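Local coordinates for flavin-nucleotide-binding protein (PDB 4YBN), which binds FAD and heme b and probably works as an oxidoreductase of the split beta-barrel flavoprotein superfamily, at residues P68-L73 / L150-A155; A77-S82 / G109-I114; P33-A38 / F48-G53. One frame throughout, in Å; residues are numbered along the deposited sequence.

Contact 1: P68-L73 / L150-A155; sequences PWLRAL and LALALA. With FAD (flavin-adenine dinucleotide), chain H.
The helical bond from Ala72 N to Pro68 O, 3.0 Å long, holds the helix that sets Leu70, and Leu73 just beyond it, against Leu150 and Leu152 of the strand. The packing is a small example of helix on sheet: the two short segments run at 47° to one another, their axes come within 9.5 Å, and apart from two methyl contacts to the helix backbone, what joins them is leucine against leucine. Leu150 supplies one methyl. Its CG is anti to the backbone N (chi1 -166°), and beyond it CD2 meets Leu70 at the root of its side chain, 3.7 Å from CB, while also lying beside the helix backbone at Arg71 N.

Leu152 does more with a single branch. Its CD1 meets both Leu70 and Leu73, and stands 4.0 Å from Leu73 CB. Its approach to Leu70 CD2 is equally close at 4.0 Å, and those two side chains cross obliquely. Ile61 of the neighbouring strand 58-64 touches Leu70, Leu73 and Leu152, so the contact continues onto that strand.

The other methyl of Leu70, CD1, is turned to the flavin and lies 3.8 Å from FAD O2. On the first turn of the helix Trp69 N gives FAD O2P a weak hydrogen bond, 3.4 Å but nearly straight. The Trp69 ring lies stacked near Phe48, but its exact placement is doubtful, since several of its approaches to the cofactor are too short to be relied on. Arg71 CB points away from the strand; its NE is bonded to Thr65 O. A first helical turn offering a backbone N-H, if weakly, to the cofactor diphosphate, while the next residue packs onto the barrel strands, places this arrangement in the FAD pocket of a split beta-barrel flavoprotein.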
loop_
_atom_site.group_PDB
_atom_site.type_symbol
_atom_site.label_atom_id
_atom_site.label_comp_id
_atom_site.label_asym_id
_atom_site.label_seq_id
_atom_site.Cartn_x
_atom_site.Cartn_y
_atom_site.Cartn_z
ATOM N N PRO A 68 9.281 -3.351 -19.128
ATOM C CA PRO A 68 8.128 -3.504 -20.028
ATOM C C PRO A 68 6.905 -2.852 -19.533
ATOM O O PRO A 68 6.134 -2.363 -20.336
ATOM C CB PRO A 68 7.913 -5.019 -20.089
ATOM C CG PRO A 68 9.249 -5.594 -19.791
ATOM C CD PRO A 68 9.879 -4.654 -18.795
ATOM N N TRP A 69 6.752 -2.792 -18.215
ATOM C CA TRP A 69 5.635 -2.138 -17.594
ATOM C C TRP A 69 5.622 -0.666 -17.847
ATOM O O TRP A 69 4.618 -0.088 -18.299
ATOM C CB TRP A 69 5.788 -2.320 -16.115
ATOM C CG TRP A 69 5.302 -3.503 -15.678
ATOM C CD1 TRP A 69 4.411 -4.321 -16.321
ATOM C CD2 TRP A 69 5.553 -4.073 -14.407
ATOM N NE1 TRP A 69 4.102 -5.380 -15.514
ATOM C CE2 TRP A 69 4.787 -5.259 -14.334
ATOM C CE3 TRP A 69 6.347 -3.701 -13.315
ATOM C CZ2 TRP A 69 4.801 -6.085 -13.232
ATOM C CZ3 TRP A 69 6.363 -4.546 -12.199
ATOM C CH2 TRP A 69 5.583 -5.716 -12.173
ATOM N N LEU A 70 6.746 -0.056 -17.587
ATOM C CA LEU A 70 6.843 1.399 -17.851
ATOM C C LEU A 70 6.708 1.717 -19.332
ATOM O O LEU A 70 6.058 2.706 -19.683
ATOM C CB LEU A 70 8.122 1.995 -17.253
ATOM C CG LEU A 70 8.143 1.887 -15.727
ATOM C CD1 LEU A 70 9.497 2.401 -15.307
ATOM C CD2 LEU A 70 7.062 2.714 -15.054
ATOM N N ARG A 71 7.300 0.885 -20.191
ATOM C CA ARG A 71 7.118 1.042 -21.649
ATOM C C ARG A 71 5.666 0.991 -22.074
ATOM O O ARG A 71 5.253 1.728 -22.945
ATOM C CB ARG A 71 7.883 -0.013 -22.458
ATOM C CG ARG A 71 9.343 0.282 -22.679
ATOM C CD ARG A 71 9.951 -0.822 -23.535
ATOM N NE ARG A 71 11.400 -0.711 -23.537
ATOM C CZ ARG A 71 12.208 -1.448 -24.293
ATOM N NH1 ARG A 71 11.702 -2.367 -25.114
ATOM N NH2 ARG A 71 13.527 -1.255 -24.230
ATOM N N ALA A 72 4.903 0.140 -21.462
ATOM C CA ALA A 72 3.485 -0.006 -21.769
ATOM C C ALA A 72 2.761 1.262 -21.444
ATOM O O ALA A 72 1.992 1.783 -22.233
ATOM C CB ALA A 72 2.898 -1.197 -21.031
ATOM N N LEU A 73 3.099 1.881 -20.319
ATOM C CA LEU A 73 2.507 3.126 -19.971
ATOM C C LEU A 73 2.975 4.263 -20.865
ATOM O O LEU A 73 2.200 5.134 -21.210
ATOM C CB LEU A 73 2.881 3.485 -18.532
ATOM C CG LEU A 73 2.285 2.564 -17.433
ATOM C CD1 LEU A 73 2.937 2.978 -16.117
ATOM C CD2 LEU A 73 0.794 2.773 -17.356
ATOM N N LEU A 150 13.149 6.619 -17.814
ATOM C CA LEU A 150 11.860 6.945 -18.332
ATOM C C LEU A 150 11.177 7.621 -17.195
ATOM O O LEU A 150 11.096 7.093 -16.091
ATOM C CB LEU A 150 11.213 5.612 -18.663
ATOM C CG LEU A 150 9.976 5.549 -19.513
ATOM C CD1 LEU A 150 10.114 6.380 -20.773
ATOM C CD2 LEU A 150 9.723 4.081 -19.870
ATOM N N ALA A 151 10.749 8.830 -17.408
ATOM C CA ALA A 151 9.914 9.537 -16.471
ATOM C C ALA A 151 8.569 9.753 -17.066
ATOM O O ALA A 151 8.488 10.129 -18.218
ATOM C CB ALA A 151 10.568 10.898 -16.156
ATOM N N LEU A 152 7.510 9.571 -16.284
ATOM C CA LEU A 152 6.145 9.654 -16.739
ATOM C C LEU A 152 5.267 10.415 -15.807
ATOM O O LEU A 152 5.462 10.330 -14.592
ATOM C CB LEU A 152 5.538 8.234 -16.845
ATOM C CG LEU A 152 6.352 7.244 -17.680
ATOM C CD1 LEU A 152 5.919 5.825 -17.371
ATOM C CD2 LEU A 152 6.113 7.517 -19.129
ATOM N N ALA A 153 4.256 11.121 -16.321
ATOM C CA ALA A 153 3.422 12.005 -15.495
ATOM C C ALA A 153 1.975 11.824 -15.829
ATOM O O ALA A 153 1.603 11.768 -17.008
ATOM C CB ALA A 153 3.806 13.470 -15.749
ATOM N N LEU A 154 1.183 11.654 -14.798
ATOM C CA LEU A 154 -0.244 11.585 -14.904
ATOM C C LEU A 154 -0.861 12.826 -14.324
ATOM O O LEU A 154 -0.598 13.189 -13.193
ATOM C CB LEU A 154 -0.707 10.347 -14.120
ATOM C CG LEU A 154 -2.213 10.098 -14.015
ATOM C CD1 LEU A 154 -2.682 9.628 -15.377
ATOM C CD2 LEU A 154 -2.598 9.087 -12.978
ATOM N N ALA A 155 -1.699 13.478 -15.120
ATOM C CA ALA A 155 -2.384 14.708 -14.748
ATOM C C ALA A 155 -3.382 14.501 -13.660
ATOM O O ALA A 155 -4.179 13.600 -13.732
ATOM C CB ALA A 155 -3.087 15.333 -15.981
HETATM P PA FAD H . 7.641 -6.952 -15.946
HETATM O O1A FAD H . 8.663 -7.671 -16.795
HETATM O O2A FAD H . 6.790 -5.881 -16.586
HETATM O O5B FAD H . 6.609 -8.031 -15.300
HETATM C C5B FAD H . 6.738 -9.447 -15.411
HETATM C C4B FAD H . 6.188 -10.130 -14.155
HETATM O O4B FAD H . 7.169 -10.138 -13.095
HETATM C C3B FAD H . 4.976 -9.441 -13.517
HETATM O O3B FAD H . 3.687 -9.653 -14.113
HETATM C C2B FAD H . 5.002 -9.972 -12.114
HETATM O O2B FAD H . 4.288 -11.195 -12.143
HETATM C C1B FAD H . 6.513 -10.099 -11.822
HETATM N N9A FAD H . 6.886 -8.890 -11.020
HETATM C C8A FAD H . 7.543 -7.812 -11.501
HETATM N N7A FAD H . 7.697 -6.861 -10.534
HETATM C C5A FAD H . 7.121 -7.328 -9.409
HETATM C C6A FAD H . 6.941 -6.817 -8.036
HETATM N N6A FAD H . 7.442 -5.591 -7.729
HETATM N N1A FAD H . 6.290 -7.652 -7.160
HETATM C C2A FAD H . 5.833 -8.893 -7.475
HETATM N N3A FAD H . 5.965 -9.382 -8.703
HETATM C C4A FAD H . 6.586 -8.675 -9.717
HETATM N N1 FAD H . 10.438 0.499 -10.219
HETATM C C2 FAD H . 10.893 1.596 -10.888
HETATM O O2 FAD H . 11.238 1.377 -12.075
HETATM N N3 FAD H . 11.001 2.839 -10.313
HETATM C C4 FAD H . 10.592 3.062 -9.037
HETATM O O4 FAD H . 10.624 4.160 -8.443
HETATM C C4X FAD H . 10.074 1.909 -8.251
HETATM N N5 FAD H . 9.684 2.068 -6.967
HETATM C C5X FAD H . 9.217 1.004 -6.252
HETATM C C6 FAD H . 8.791 1.181 -4.937
HETATM C C7 FAD H . 8.296 0.122 -4.195
HETATM C C7M FAD H . 7.862 0.351 -2.770
HETATM C C8 FAD H . 8.227 -1.219 -4.815
HETATM C C8M FAD H . 7.671 -2.408 -4.087
HETATM C C9 FAD H . 8.627 -1.400 -6.113
HETATM C C9A FAD H . 9.122 -0.344 -6.869
HETATM N N10 FAD H . 9.513 -0.529 -8.219
HETATM C C10 FAD H . 10.023 0.583 -8.929
HETATM C "C1'" FAD H . 9.487 -1.871 -8.831
HETATM C "C2'" FAD H . 8.383 -2.217 -9.798
HETATM O "O2'" FAD H . 7.408 -3.011 -9.114
HETATM C "C3'" FAD H . 9.001 -3.048 -10.955
HETATM O "O3'" FAD H . 9.751 -4.186 -10.417
HETATM C "C4'" FAD H . 9.803 -2.227 -12.004
HETATM O "O4'" FAD H . 9.006 -1.175 -12.595
HETATM C "C5'" FAD H . 10.310 -3.107 -13.154
HETATM O "O5'" FAD H . 9.269 -3.999 -13.595
HETATM P P FAD H . 9.419 -4.988 -14.875
HETATM O O1P FAD H . 10.811 -5.576 -14.851
HETATM O O2P FAD H . 8.925 -4.166 -16.061
HETATM O O3P FAD H . 8.401 -6.256 -14.670
#

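Contact 2: A77-S82 / G109-I114; sequences APAAVS and GTFEVI
Ala79 and Gly109 face each other as an antiparallel hydrogen-bonded pair at a corner of the split beta-barrel, where the chain leaves one strand neighbour for another. Both backbone N-H groups are used. Ala79 N gives a 2.8 Å bond to Gly109 O, bent to 141° at the hydrogen, and Gly109 N returns a longer, straighter one of 3.2 Å to Ala79 O. Gly109 is nearly fully extended (phi 163°, psi -160°), a backbone shape in which a CB would jam against the preceding carbonyl oxygen.

Beside the pair a water bridges the backbones: it donates to Ala77 O, 2.7 Å away, and accepts from Phe111 N at 2.9 Å. Strand 78-91 keeps its other edge on strand 34-41, Ala80 and Ser82 bonding to Ala38 and Thr36, whereas after the corner Glu112 and Ile114 pair with Ala153 and Ala151 of strand 149-155.

The buried Phe111 ring lies against Ala79 and Val81. Ala79 CB comes at its edge, near the ring plane, 4.0 Å from CE1. Val81 and Phe111 cross at about a right angle, Val81 CG2 resting 3.9 Å from Phe111 CZ.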
loop_
_atom_site.group_PDB
_atom_site.type_symbol
_atom_site.label_atom_id
_atom_site.label_comp_id
_atom_site.label_asym_id
_atom_site.label_seq_id
_atom_site.Cartn_x
_atom_site.Cartn_y
_atom_site.Cartn_z
ATOM N N ALA A 77 -0.871 3.037 -22.441
ATOM C CA ALA A 77 -1.839 2.170 -21.697
ATOM C C ALA A 77 -2.627 2.975 -20.678
ATOM O O ALA A 77 -2.070 3.587 -19.759
ATOM C CB ALA A 77 -1.096 1.012 -21.022
ATOM N N PRO A 78 -3.938 2.965 -20.790
ATOM C CA PRO A 78 -4.743 3.632 -19.782
ATOM C C PRO A 78 -4.441 2.993 -18.412
ATOM O O PRO A 78 -4.207 1.818 -18.363
ATOM C CB PRO A 78 -6.145 3.314 -20.216
ATOM C CG PRO A 78 -6.059 3.163 -21.677
ATOM C CD PRO A 78 -4.770 2.435 -21.894
ATOM N N ALA A 79 -4.453 3.767 -17.343
ATOM C CA ALA A 79 -3.938 3.275 -16.055
ATOM C C ALA A 79 -4.882 3.663 -14.985
ATOM O O ALA A 79 -5.643 4.649 -15.110
ATOM C CB ALA A 79 -2.618 3.921 -15.782
ATOM N N ALA A 80 -4.817 2.965 -13.874
ATOM C CA ALA A 80 -5.494 3.435 -12.702
ATOM C C ALA A 80 -4.430 3.395 -11.596
ATOM O O ALA A 80 -3.692 2.420 -11.497
ATOM C CB ALA A 80 -6.722 2.569 -12.410
ATOM N N VAL A 81 -4.349 4.427 -10.762
ATOM C CA VAL A 81 -3.268 4.555 -9.812
ATOM C C VAL A 81 -3.876 4.563 -8.455
ATOM O O VAL A 81 -4.764 5.379 -8.199
ATOM C CB VAL A 81 -2.482 5.839 -10.060
ATOM C CG1 VAL A 81 -1.399 6.037 -9.016
ATOM C CG2 VAL A 81 -1.820 5.780 -11.399
ATOM N N SER A 82 -3.433 3.656 -7.574
ATOM C CA SER A 82 -3.975 3.608 -6.231
ATOM C C SER A 82 -2.928 3.938 -5.182
ATOM O O SER A 82 -1.777 3.457 -5.208
ATOM C CB SER A 82 -4.599 2.172 -6.001
ATOM O OG SER A 82 -5.003 2.018 -4.666
ATOM N N GLY A 109 -6.017 7.720 -15.814
ATOM C CA GLY A 109 -5.720 8.401 -17.023
ATOM C C GLY A 109 -4.584 7.738 -17.721
ATOM O O GLY A 109 -4.223 6.596 -17.433
ATOM N N THR A 110 -3.969 8.505 -18.602
ATOM C CA THR A 110 -2.872 8.042 -19.422
ATOM C C THR A 110 -1.664 8.817 -19.031
ATOM O O THR A 110 -1.674 10.043 -19.014
ATOM C CB THR A 110 -3.246 8.225 -20.940
ATOM O OG1 THR A 110 -4.442 7.500 -21.171
ATOM C CG2 THR A 110 -2.200 7.720 -21.847
ATOM N N PHE A 111 -0.615 8.108 -18.676
ATOM C CA PHE A 111 0.637 8.748 -18.424
ATOM C C PHE A 111 1.247 9.359 -19.712
ATOM O O PHE A 111 1.190 8.774 -20.804
ATOM C CB PHE A 111 1.619 7.812 -17.837
ATOM C CG PHE A 111 1.412 7.540 -16.386
ATOM C CD1 PHE A 111 0.613 6.526 -15.994
ATOM C CD2 PHE A 111 2.122 8.240 -15.400
ATOM C CE1 PHE A 111 0.438 6.225 -14.675
ATOM C CE2 PHE A 111 1.929 7.966 -14.065
ATOM C CZ PHE A 111 1.104 6.946 -13.703
ATOM N N GLU A 112 1.778 10.560 -19.568
ATOM C CA GLU A 112 2.588 11.139 -20.615
ATOM C C GLU A 112 4.076 11.021 -20.332
ATOM O O GLU A 112 4.552 11.206 -19.181
ATOM C CB GLU A 112 2.142 12.596 -20.909
ATOM C CG GLU A 112 2.669 13.729 -20.023
ATOM C CD GLU A 112 2.188 15.149 -20.466
ATOM O OE1 GLU A 112 1.782 15.324 -21.649
ATOM O OE2 GLU A 112 2.214 16.102 -19.630
ATOM N N VAL A 113 4.818 10.682 -21.383
ATOM C CA VAL A 113 6.276 10.621 -21.344
ATOM C C VAL A 113 6.822 12.012 -21.163
ATOM O O VAL A 113 6.513 12.891 -21.935
ATOM C CB VAL A 113 6.868 10.012 -22.612
ATOM C CG1 VAL A 113 8.394 10.146 -22.644
ATOM C CG2 VAL A 113 6.510 8.537 -22.705
ATOM N N ILE A 114 7.650 12.221 -20.161
ATOM C CA ILE A 114 8.308 13.497 -20.000
ATOM C C ILE A 114 9.379 13.585 -21.081
ATOM O O ILE A 114 10.226 12.687 -21.248
ATOM C CB ILE A 114 8.969 13.647 -18.591
ATOM C CG1 ILE A 114 7.917 13.569 -17.473
ATOM C CG2 ILE A 114 9.703 14.981 -18.437
ATOM C CD1 ILE A 114 6.715 14.385 -17.760
HETATM O O HOH W 1 -0.071 5.408 -19.515
#

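Contact 3: P33-A38 / F48-G53; sequences PLATVA and FPIGFG. With FAD (flavin-adenine dinucleotide), chain H.
Leu34, Ala35, Thr36 and Val37 pair in antiparallel register with Gly51, Ile50, Pro49 and Phe48, on short strand axes whose directions differ by 142°, a marked twist. Backbone bonds tie Ala35 to Ile50 and Val37 to Phe48 in both directions, and Phe52 N extends the ladder to Pro33 O at 2.9 Å. Pro49 has no N-H to give, but it falls in a non-hydrogen-bonded pair and costs the ladder nothing.

On the face shared by Val37 and Phe48 the two side chains lie side by side. Phe48 CG sits between its backbone N and carbonyl carbon (chi1 64°), and the ring beyond it presents a face to Val37 CB, which lies 4.2 Å from the ring centroid in a CH-pi contact. Phe52 meets Ala35 differently: its CD1 is 3.5 Å from Ala35 CB, while Leu34 O lies at the ring edge.

The two strands form a beta hairpin of the split barrel; Pro49, Ile50 and Gly51, with Leu34 from the other arm, line the flavin pocket. Ile50 divides its branches accordingly: CG2 touches Val37 CG2 at 3.9 Å, while CG1, anti to the backbone N (chi1 -169°), lies 3.5 Å from FAD C4X. The ribityl hydroxyl FAD O2' donates to Pro49 O at 2.9 Å. Pro49 also packs on Ser104 of the second subunit, whose Ser162 and Lys164 bond to the same cofactor. Two residues beyond Pro49, Gly51 N comes to 2.9 Å from FAD N5.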
loop_
_atom_site.group_PDB
_atom_site.type_symbol
_atom_site.label_atom_id
_atom_site.label_comp_id
_atom_site.label_asym_id
_atom_site.label_seq_id
_atom_site.Cartn_x
_atom_site.Cartn_y
_atom_site.Cartn_z
ATOM N N PRO A 33 4.672 7.466 -0.294
ATOM C CA PRO A 33 5.492 7.472 -1.497
ATOM C C PRO A 33 5.271 6.311 -2.479
ATOM O O PRO A 33 5.860 6.304 -3.543
ATOM C CB PRO A 33 6.892 7.398 -0.928
ATOM C CG PRO A 33 6.742 6.565 0.244
ATOM C CD PRO A 33 5.403 6.866 0.838
ATOM N N LEU A 34 4.416 5.355 -2.124
ATOM C CA LEU A 34 4.175 4.185 -2.945
ATOM C C LEU A 34 2.825 4.297 -3.605
ATOM O O LEU A 34 1.821 4.643 -2.966
ATOM C CB LEU A 34 4.260 2.937 -2.083
ATOM C CG LEU A 34 3.575 1.651 -2.510
ATOM C CD1 LEU A 34 4.240 1.073 -3.740
ATOM C CD2 LEU A 34 3.595 0.674 -1.333
ATOM N N ALA A 35 2.792 4.007 -4.899
ATOM C CA ALA A 35 1.539 3.877 -5.611
ATOM C C ALA A 35 1.459 2.440 -6.169
ATOM O O ALA A 35 2.494 1.794 -6.431
ATOM C CB ALA A 35 1.507 4.876 -6.773
ATOM N N THR A 36 0.249 1.953 -6.390
ATOM C CA THR A 36 0.107 0.740 -7.094
ATOM C C THR A 36 -0.560 1.138 -8.387
ATOM O O THR A 36 -1.587 1.765 -8.352
ATOM C CB THR A 36 -0.725 -0.284 -6.311
ATOM O OG1 THR A 36 -0.022 -0.577 -5.104
ATOM C CG2 THR A 36 -0.850 -1.501 -7.083
ATOM N N VAL A 37 0.018 0.715 -9.490
ATOM C CA VAL A 37 -0.457 1.083 -10.816
ATOM C C VAL A 37 -1.032 -0.146 -11.515
ATOM O O VAL A 37 -0.454 -1.193 -11.500
ATOM C CB VAL A 37 0.667 1.619 -11.666
ATOM C CG1 VAL A 37 0.207 1.832 -13.105
ATOM C CG2 VAL A 37 1.220 2.896 -11.092
ATOM N N ALA A 38 -2.229 0.005 -12.024
ATOM C CA ALA A 38 -2.949 -1.051 -12.720
ATOM C C ALA A 38 -3.137 -0.657 -14.179
ATOM O O ALA A 38 -3.456 0.513 -14.482
ATOM C CB ALA A 38 -4.290 -1.218 -12.072
ATOM N N PHE A 48 1.406 -3.189 -10.391
ATOM C CA PHE A 48 2.771 -3.179 -9.896
ATOM C C PHE A 48 2.934 -1.980 -9.005
ATOM O O PHE A 48 2.288 -0.987 -9.177
ATOM C CB PHE A 48 3.793 -3.214 -11.006
ATOM C CG PHE A 48 3.778 -2.018 -11.914
ATOM C CD1 PHE A 48 4.585 -0.947 -11.657
ATOM C CD2 PHE A 48 3.013 -1.993 -13.034
ATOM C CE1 PHE A 48 4.629 0.175 -12.510
ATOM C CE2 PHE A 48 3.012 -0.864 -13.871
ATOM C CZ PHE A 48 3.810 0.222 -13.596
ATOM N N PRO A 49 3.727 -2.104 -7.987
ATOM C CA PRO A 49 4.004 -1.019 -7.139
ATOM C C PRO A 49 5.090 -0.131 -7.684
ATOM O O PRO A 49 6.001 -0.589 -8.442
ATOM C CB PRO A 49 4.550 -1.728 -5.875
ATOM C CG PRO A 49 5.151 -2.941 -6.373
ATOM C CD PRO A 49 4.381 -3.349 -7.564
ATOM N N ILE A 50 5.094 1.132 -7.329
ATOM C CA ILE A 50 6.160 2.022 -7.802
ATOM C C ILE A 50 6.212 3.271 -6.969
ATOM O O ILE A 50 5.186 3.758 -6.483
ATOM C CB ILE A 50 5.921 2.367 -9.308
ATOM C CG1 ILE A 50 7.152 3.053 -9.888
ATOM C CG2 ILE A 50 4.725 3.264 -9.417
ATOM C CD1 ILE A 50 7.463 2.941 -11.365
ATOM N N GLY A 51 7.394 3.837 -6.732
ATOM C CA GLY A 51 7.408 5.171 -6.070
ATOM C C GLY A 51 6.857 6.315 -6.909
ATOM O O GLY A 51 6.998 6.342 -8.119
ATOM N N PHE A 52 6.176 7.265 -6.302
ATOM C CA PHE A 52 5.700 8.384 -7.091
ATOM C C PHE A 52 5.935 9.656 -6.254
ATOM O O PHE A 52 6.055 9.603 -5.003
ATOM C CB PHE A 52 4.237 8.239 -7.420
ATOM C CG PHE A 52 3.361 8.595 -6.286
ATOM C CD1 PHE A 52 3.076 7.645 -5.264
ATOM C CD2 PHE A 52 2.866 9.892 -6.133
ATOM C CE1 PHE A 52 2.362 7.981 -4.127
ATOM C CE2 PHE A 52 2.147 10.228 -5.012
ATOM C CZ PHE A 52 1.909 9.296 -3.976
ATOM N N GLY A 53 5.955 10.800 -6.907
ATOM C CA GLY A 53 5.879 12.078 -6.204
ATOM C C GLY A 53 4.863 12.985 -6.886
ATOM O O GLY A 53 4.681 12.902 -8.107
HETATM P PA FAD H . 7.641 -6.952 -15.946
HETATM O O1A FAD H . 8.663 -7.671 -16.795
HETATM O O2A FAD H . 6.790 -5.881 -16.586
HETATM O O5B FAD H . 6.609 -8.031 -15.300
HETATM C C5B FAD H . 6.738 -9.447 -15.411
HETATM C C4B FAD H . 6.188 -10.130 -14.155
HETATM O O4B FAD H . 7.169 -10.138 -13.095
HETATM C C3B FAD H . 4.976 -9.441 -13.517
HETATM O O3B FAD H . 3.687 -9.653 -14.113
HETATM C C2B FAD H . 5.002 -9.972 -12.114
HETATM O O2B FAD H . 4.288 -11.195 -12.143
HETATM C C1B FAD H . 6.513 -10.099 -11.822
HETATM N N9A FAD H . 6.886 -8.890 -11.020
HETATM C C8A FAD H . 7.543 -7.812 -11.501
HETATM N N7A FAD H . 7.697 -6.861 -10.534
HETATM C C5A FAD H . 7.121 -7.328 -9.409
HETATM C C6A FAD H . 6.941 -6.817 -8.036
HETATM N N6A FAD H . 7.442 -5.591 -7.729
HETATM N N1A FAD H . 6.290 -7.652 -7.160
HETATM C C2A FAD H . 5.833 -8.893 -7.475
HETATM N N3A FAD H . 5.965 -9.382 -8.703
HETATM C C4A FAD H . 6.586 -8.675 -9.717
HETATM N N1 FAD H . 10.438 0.499 -10.219
HETATM C C2 FAD H . 10.893 1.596 -10.888
HETATM O O2 FAD H . 11.238 1.377 -12.075
HETATM N N3 FAD H . 11.001 2.839 -10.313
HETATM C C4 FAD H . 10.592 3.062 -9.037
HETATM O O4 FAD H . 10.624 4.160 -8.443
HETATM C C4X FAD H . 10.074 1.909 -8.251
HETATM N N5 FAD H . 9.684 2.068 -6.967
HETATM C C5X FAD H . 9.217 1.004 -6.252
HETATM C C6 FAD H . 8.791 1.181 -4.937
HETATM C C7 FAD H . 8.296 0.122 -4.195
HETATM C C7M FAD H . 7.862 0.351 -2.770
HETATM C C8 FAD H . 8.227 -1.219 -4.815
HETATM C C8M FAD H . 7.671 -2.408 -4.087
HETATM C C9 FAD H . 8.627 -1.400 -6.113
HETATM C C9A FAD H . 9.122 -0.344 -6.869
HETATM N N10 FAD H . 9.513 -0.529 -8.219
HETATM C C10 FAD H . 10.023 0.583 -8.929
HETATM C "C1'" FAD H . 9.487 -1.871 -8.831
HETATM C "C2'" FAD H . 8.383 -2.217 -9.798
HETATM O "O2'" FAD H . 7.408 -3.011 -9.114
HETATM C "C3'" FAD H . 9.001 -3.048 -10.955
HETATM O "O3'" FAD H . 9.751 -4.186 -10.417
HETATM C "C4'" FAD H . 9.803 -2.227 -12.004
HETATM O "O4'" FAD H . 9.006 -1.175 -12.595
HETATM C "C5'" FAD H . 10.310 -3.107 -13.154
HETATM O "O5'" FAD H . 9.269 -3.999 -13.595
HETATM P P FAD H . 9.419 -4.988 -14.875
HETATM O O1P FAD H . 10.811 -5.576 -14.851
HETATM O O2P FAD H . 8.925 -4.166 -16.061
HETATM O O3P FAD H . 8.401 -6.256 -14.670
#

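Along the chain contact 3 closes first; contact 1 then opens, and contact 2 is nested within the loop that contact 1 closes. All three reach one curled antiparallel sheet, contact 1 through helix 68-74 packed on it. The centres of contacts 1 and 2 are about 7 Å apart, and each lies about 11 Å from that of contact 3. Strand 149-155 neighbours strand 110-113, joining contacts 1 and 2, while strand 78-91 runs beside strand 34-41 and joins contacts 2 and 3. Contacts 1 and 3 meet through Leu70 on Ile50 and border the same FAD, whereas contacts 2 and 3 reach the second subunit, so parts of the FAD pocket and the subunit interface lie on neighbouring strands of the barrel.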